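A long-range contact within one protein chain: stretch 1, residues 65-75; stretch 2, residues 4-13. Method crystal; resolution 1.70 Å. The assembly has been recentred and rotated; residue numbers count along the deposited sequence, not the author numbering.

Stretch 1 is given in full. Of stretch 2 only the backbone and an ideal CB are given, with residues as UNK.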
ATOM      1  N   GLU C  65      13.208 -41.805  23.892  1.00 20.03           N
ATOM      2  CA  GLU C  65      14.536 -41.223  23.861  1.00 19.88           C
ATOM      3  C   GLU C  65      14.938 -40.894  22.431  1.00 20.40           C
ATOM      4  O   GLU C  65      15.834 -40.084  22.207  1.00 23.03           O
ATOM      5  CB  GLU C  65      15.515 -42.182  24.562  1.00 26.75           C
ATOM      6  CG  GLU C  65      15.030 -42.576  25.961  1.00 38.21           C
ATOM      7  CD  GLU C  65      16.128 -42.650  27.003  1.00 47.61           C
ATOM      8  OE1 GLU C  65      17.304 -42.391  26.664  1.00 49.92           O
ATOM      9  OE2 GLU C  65      15.811 -42.977  28.179  1.00 41.05           O
ATOM     10  N   ASP C  66      14.270 -41.500  21.453  1.00 22.77           N
ATOM     11  CA  ASP C  66      14.561 -41.241  20.053  1.00 24.58           C
ATOM     12  C   ASP C  66      13.685 -40.082  19.566  1.00 22.44           C
ATOM     13  O   ASP C  66      13.801 -39.635  18.427  1.00 25.95           O
ATOM     14  CB  ASP C  66      14.422 -42.480  19.168  1.00 28.25           C
ATOM     15  CG  ASP C  66      13.154 -43.277  19.344  1.00 27.05           C
ATOM     16  OD1 ASP C  66      12.436 -43.008  20.327  1.00 26.77           O
ATOM     17  OD2 ASP C  66      12.896 -44.166  18.495  1.00 28.37           O
ATOM     18  N   VAL C  67      12.821 -39.547  20.425  1.00 20.10           N
ATOM     19  CA  VAL C  67      12.193 -38.265  20.047  1.00 23.91           C
ATOM     20  C   VAL C  67      13.127 -37.136  20.492  1.00 19.44           C
ATOM     21  O   VAL C  67      13.247 -36.912  21.691  1.00 21.09           O
ATOM     22  CB  VAL C  67      10.792 -38.095  20.632  1.00 22.09           C
ATOM     23  CG1 VAL C  67      10.322 -36.646  20.543  1.00 16.64           C
ATOM     24  CG2 VAL C  67       9.842 -38.998  19.868  1.00 18.46           C
ATOM     25  N   GLU C  68      13.772 -36.493  19.517  1.00 20.67           N
ATOM     26  CA  GLU C  68      14.720 -35.429  19.819  1.00 22.42           C
ATOM     27  C   GLU C  68      14.063 -34.044  19.684  1.00 19.34           C
ATOM     28  O   GLU C  68      14.479 -33.106  20.372  1.00 22.28           O
ATOM     29  CB  GLU C  68      15.960 -35.514  18.926  1.00 20.04           C
ATOM     30  CG  GLU C  68      16.592 -36.898  18.880  1.00 27.73           C
ATOM     31  CD  GLU C  68      17.847 -36.922  18.035  1.00 31.58           C
ATOM     32  OE1 GLU C  68      18.817 -36.242  18.437  1.00 30.18           O
ATOM     33  OE2 GLU C  68      17.860 -37.622  17.000  1.00 30.61           O
HETATM   34  N   MSE C  69      13.097 -33.959  18.787  1.00 15.76           N
HETATM   35  CA  MSE C  69      12.455 -32.690  18.458  1.00 11.30           C
HETATM   36  C   MSE C  69      10.943 -32.925  18.342  1.00 17.81           C
HETATM   37  O   MSE C  69      10.501 -33.938  17.784  1.00 19.53           O
HETATM   38  CB  MSE C  69      12.896 -32.202  17.068  1.00 17.18           C
HETATM   39  CG  MSE C  69      12.270 -30.861  16.671  1.00 23.46           C
HETATM   40 SE   MSE C  69      12.230 -30.562  14.736  0.75 22.80          SE
HETATM   41  CE  MSE C  69      13.897 -31.383  14.247  1.00 13.34           C
ATOM     42  N   VAL C  70      10.163 -31.978  18.832  1.00 16.99           N
ATOM     43  CA  VAL C  70       8.719 -32.004  18.605  1.00 18.53           C
ATOM     44  C   VAL C  70       8.327 -30.930  17.583  1.00 18.95           C
ATOM     45  O   VAL C  70       8.909 -29.856  17.498  1.00 18.47           O
ATOM     46  CB  VAL C  70       7.913 -31.798  19.890  1.00 19.09           C
ATOM     47  CG1 VAL C  70       8.154 -32.945  20.877  1.00 18.69           C
ATOM     48  CG2 VAL C  70       8.268 -30.478  20.567  1.00 14.82           C
ATOM     49  N   ILE C  71       7.286 -31.263  16.827  1.00 17.52           N
ATOM     50  CA  ILE C  71       6.725 -30.394  15.781  1.00 14.89           C
ATOM     51  C   ILE C  71       5.303 -30.061  16.198  1.00 19.42           C
ATOM     52  O   ILE C  71       4.383 -30.884  16.072  1.00 18.57           O
ATOM     53  CB  ILE C  71       6.845 -31.106  14.435  1.00 15.28           C
ATOM     54  CG1 ILE C  71       8.327 -31.357  14.057  1.00 16.61           C
ATOM     55  CG2 ILE C  71       6.108 -30.350  13.331  1.00 20.17           C
ATOM     56  CD1 ILE C  71       8.521 -32.258  12.881  1.00 17.54           C
ATOM     57  N   ILE C  72       5.107 -28.875  16.759  1.00 17.77           N
ATOM     58  CA  ILE C  72       3.908 -28.450  17.448  1.00 16.88           C
ATOM     59  C   ILE C  72       2.999 -27.648  16.530  1.00 19.27           C
ATOM     60  O   ILE C  72       3.326 -26.523  16.142  1.00 18.23           O
ATOM     61  CB  ILE C  72       4.253 -27.617  18.707  1.00 17.38           C
ATOM     62  CG1 ILE C  72       5.119 -28.436  19.668  1.00 16.29           C
ATOM     63  CG2 ILE C  72       3.037 -27.043  19.419  1.00 16.58           C
ATOM     64  CD1 ILE C  72       5.713 -27.638  20.808  1.00 12.83           C
ATOM     65  N   THR C  73       1.869 -28.232  16.197  1.00 19.66           N
ATOM     66  CA  THR C  73       0.856 -27.639  15.332  1.00 23.76           C
ATOM     67  C   THR C  73      -0.498 -27.657  16.041  1.00 25.75           C
ATOM     68  O   THR C  73      -1.486 -28.096  15.464  1.00 31.20           O
ATOM     69  CB  THR C  73       0.755 -28.370  13.987  1.00 18.79           C
ATOM     70  OG1 THR C  73       0.589 -29.773  14.172  1.00 22.83           O
ATOM     71  CG2 THR C  73       2.049 -28.300  13.159  1.00 23.24           C
ATOM     72  N   VAL C  74      -0.504 -27.209  17.274  1.00 22.42           N
ATOM     73  CA  VAL C  74      -1.671 -27.110  18.143  1.00 24.16           C
ATOM     74  C   VAL C  74      -2.210 -25.686  18.106  1.00 27.53           C
ATOM     75  O   VAL C  74      -1.477 -24.843  17.561  1.00 29.82           O
ATOM     76  CB  VAL C  74      -1.287 -27.501  19.574  1.00 25.54           C
ATOM     77  CG1 VAL C  74      -0.624 -28.870  19.619  1.00 25.94           C
ATOM     78  CG2 VAL C  74      -0.361 -26.426  20.147  1.00 26.99           C
ATOM     79  N   PRO C  75      -3.393 -25.414  18.629  1.00 26.31           N
ATOM     80  CA  PRO C  75      -3.896 -24.041  18.603  1.00 29.15           C
ATOM     81  C   PRO C  75      -3.014 -23.015  19.302  1.00 28.61           C
ATOM     82  O   PRO C  75      -2.401 -23.337  20.311  1.00 22.14           O
ATOM     83  CB  PRO C  75      -5.214 -24.110  19.397  1.00 28.86           C
ATOM     84  CG  PRO C  75      -5.606 -25.544  19.414  1.00 28.18           C
ATOM     85  CD  PRO C  75      -4.357 -26.344  19.255  1.00 27.44           C
ATOM     86  N   UNK C   4      23.100 -38.953  11.430  1.00 44.43           N
ATOM     87  CA  UNK C   4      21.955 -39.715  11.931  1.00 45.59           C
ATOM     88  C   UNK C   4      20.715 -38.848  11.779  1.00 40.74           C
ATOM     89  O   UNK C   4      20.788 -37.701  12.218  1.00 29.91           O
ATOM     90  CB  UNK C   4      22.155 -40.141  13.387  1.00 45.59           C
ATOM     91  N   UNK C   5      19.645 -39.312  11.167  1.00 39.26           N
ATOM     92  CA  UNK C   5      18.417 -38.516  11.112  1.00 35.74           C
ATOM     93  C   UNK C   5      17.877 -38.172  12.496  1.00 30.96           C
ATOM     94  O   UNK C   5      17.972 -38.983  13.417  1.00 24.22           O
ATOM     95  CB  UNK C   5      17.346 -39.267  10.319  1.00 35.74           C
ATOM     96  N   UNK C   6      17.333 -36.968  12.624  1.00 28.05           N
ATOM     97  CA  UNK C   6      16.849 -36.487  13.921  1.00 22.25           C
ATOM     98  C   UNK C   6      15.458 -37.072  14.099  1.00 20.82           C
ATOM     99  O   UNK C   6      14.676 -36.979  13.149  1.00 22.68           O
ATOM    100  CB  UNK C   6      16.835 -34.959  14.003  1.00 22.25           C
ATOM    101  N   UNK C   7      15.176 -37.624  15.268  1.00 23.04           N
ATOM    102  CA  UNK C   7      13.879 -38.188  15.581  1.00 24.45           C
ATOM    103  C   UNK C   7      12.856 -37.146  15.990  1.00 21.81           C
ATOM    104  O   UNK C   7      13.067 -36.375  16.926  1.00 21.74           O
ATOM    105  CB  UNK C   7      14.024 -39.226  16.696  1.00 24.45           C
ATOM    106  N   UNK C   8      11.713 -37.128  15.306  1.00 21.11           N
ATOM    107  CA  UNK C   8      10.727 -36.076  15.554  1.00 19.87           C
ATOM    108  C   UNK C   8       9.384 -36.665  15.919  1.00 18.50           C
ATOM    109  O   UNK C   8       9.077 -37.807  15.536  1.00 23.95           O
ATOM    110  CB  UNK C   8      10.583 -35.171  14.329  1.00 19.87           C
ATOM    111  N   UNK C   9       8.607 -35.915  16.676  1.00 16.94           N
ATOM    112  CA  UNK C   9       7.235 -36.280  17.038  1.00 16.57           C
ATOM    113  C   UNK C   9       6.306 -35.130  16.639  1.00 18.60           C
ATOM    114  O   UNK C   9       6.676 -33.985  16.899  1.00 20.33           O
ATOM    115  CB  UNK C   9       7.119 -36.585  18.533  1.00 16.57           C
ATOM    116  N   UNK C  10       5.161 -35.480  16.083  1.00 17.84           N
ATOM    117  CA  UNK C  10       4.127 -34.557  15.668  1.00 20.99           C
ATOM    118  C   UNK C  10       3.129 -34.417  16.819  1.00 19.54           C
ATOM    119  O   UNK C  10       2.551 -35.386  17.274  1.00 15.98           O
ATOM    120  CB  UNK C  10       3.441 -35.033  14.386  1.00 20.99           C
ATOM    121  N   UNK C  11       2.960 -33.200  17.297  1.00 19.52           N
ATOM    122  CA  UNK C  11       1.957 -32.880  18.297  1.00 20.59           C
ATOM    123  C   UNK C  11       0.919 -31.914  17.748  1.00 24.62           C
ATOM    124  O   UNK C  11       1.227 -30.782  17.367  1.00 23.78           O
ATOM    125  CB  UNK C  11       2.619 -32.290  19.543  1.00 20.59           C
ATOM    126  N   UNK C  12      -0.331 -32.384  17.692  1.00 21.65           N
ATOM    127  CA  UNK C  12      -1.433 -31.563  17.174  1.00 23.84           C
ATOM    128  C   UNK C  12      -1.689 -32.083  15.765  1.00 26.12           C
ATOM    129  O   UNK C  12      -0.955 -31.821  14.805  1.00 24.42           O
ATOM    130  CB  UNK C  12      -1.107 -30.068  17.185  1.00 23.84           C
ATOM    131  N   UNK C  13      -2.717 -32.913  15.578  1.00 24.59           N
ATOM    132  CA  UNK C  13      -2.755 -33.615  14.279  1.00 21.90           C
ATOM    133  C   UNK C  13      -3.948 -33.171  13.448  1.00 25.82           C
ATOM    134  O   UNK C  13      -4.695 -33.986  12.900  1.00 27.62           O
ATOM    135  CB  UNK C  13      -2.807 -35.130  14.487  1.00 21.90           C
TER

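Stretch 2 runs parallel to strand 69-72, and the backbones are laced together whatever the side chains: the NH of position 9 reaches M69 O, and its carbonyl receives I71 N (N to O 2.8 Å).

Positions 4 and 5 have no atom of stretch 1 within 5.5 Å of the ideal CB, so the contact leaves both nearly free; they are N4 and P5, the latter with phi at -59°, a value its ring accepts.

At position 6 CB points sideways, 4.1 Å from E68 OE2 and 4.6 Å from M69 CE. A medium-sized apolar side chain could follow the methyl, and a polar one could approach the carboxylate. The residue is V6, whose CG1 lies 3.9 Å from M69 CE.

Position 7 points straight at stretch 1, and its ideal CB would sit 1.8 Å from D66 O. Phi and psi of -81° and 125° are open to any residue, so it is this clash that calls for glycine. In G7 the bare CA comes 3.2 Å from D66 O in a CA-H...O contact. Its backbone is fully used: G7 O accepts from E68 N (2.7 Å) and M69 N (3.0 Å), while G7 N donates to E68 OE2 (3.2 Å).

Position 8 pairs with M69, on the sheet face that carries M69 and I71. Its CB is 3.9 Å from I71 CD1, so an apolar residue fits, branched or longer. V8 packs its CB 3.8 Å from I71 CD1 and its CG1 3.7 Å from M69 CE.

Position 9 turns to the other face, with V67 CG1 3.8 Å from the ideal CB and V70 CG1 at 4.5 Å. Apolar character suits it, and a small residue already makes contact. A9 places its methyl CB 3.9 Å from V67 CG1.

Position 10 returns to the face of M69 and I71, but nothing of stretch 1 comes closer to its CB than I71 O, at 4.6 Å. This neighbour sets little preference; A10 is found.

At position 11, on the V70 face, CB has room to extend between V70 and V74, inviting a branched or long aliphatic chain. I11 brings CD1 within 3.6 Å of V70 CG1 and CG2 within 3.8 Å of V74 CG1.

Position 12 has phi 103° and psi 101°, where a CB would jam against the preceding carbonyl; it would also clash with T73 O and V74 CG1. Glycine is required, and G12 O accepts a 2.6 Å hydrogen bond from T73 OG1.

Position 13 points away, leaving its choice open; it is L13.

Stretch 2 4-13: NPVGVAAIGL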
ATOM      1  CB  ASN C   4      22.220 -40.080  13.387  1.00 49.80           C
ATOM      2  CG  ASN C   4      21.410 -41.227  13.941  1.00 53.65           C
ATOM      3  OD1 ASN C   4      20.248 -41.057  14.321  1.00 54.59           O
ATOM      4  ND2 ASN C   4      22.039 -42.402  13.987  1.00 56.58           N
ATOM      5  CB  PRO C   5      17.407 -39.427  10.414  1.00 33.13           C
ATOM      6  CG  PRO C   5      18.299 -40.298   9.574  1.00 40.14           C
ATOM      7  CD  PRO C   5      19.502 -40.579  10.430  1.00 38.43           C
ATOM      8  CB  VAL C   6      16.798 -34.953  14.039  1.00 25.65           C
ATOM      9  CG1 VAL C   6      15.934 -34.512  15.220  1.00 22.33           C
ATOM     10  CG2 VAL C   6      18.178 -34.337  14.200  1.00 23.12           C
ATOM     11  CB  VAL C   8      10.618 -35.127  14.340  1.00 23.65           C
ATOM     12  CG1 VAL C   8      12.009 -34.558  14.043  1.00 23.32           C
ATOM     13  CG2 VAL C   8      10.060 -35.792  13.104  1.00 21.50           C
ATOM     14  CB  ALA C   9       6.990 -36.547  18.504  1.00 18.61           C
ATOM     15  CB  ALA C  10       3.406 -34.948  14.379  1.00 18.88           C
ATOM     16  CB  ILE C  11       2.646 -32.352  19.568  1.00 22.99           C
ATOM     17  CG1 ILE C  11       3.486 -33.445  20.235  1.00 24.58           C
ATOM     18  CG2 ILE C  11       1.626 -31.778  20.522  1.00 17.33           C
ATOM     19  CD1 ILE C  11       4.564 -32.923  21.149  1.00 27.25           C
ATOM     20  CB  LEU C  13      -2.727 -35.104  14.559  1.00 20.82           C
ATOM     21  CG  LEU C  13      -1.588 -35.577  15.470  1.00 19.01           C
ATOM     22  CD1 LEU C  13      -1.712 -37.067  15.719  1.00 20.57           C
ATOM     23  CD2 LEU C  13      -0.238 -35.255  14.856  1.00 21.47           C
TER
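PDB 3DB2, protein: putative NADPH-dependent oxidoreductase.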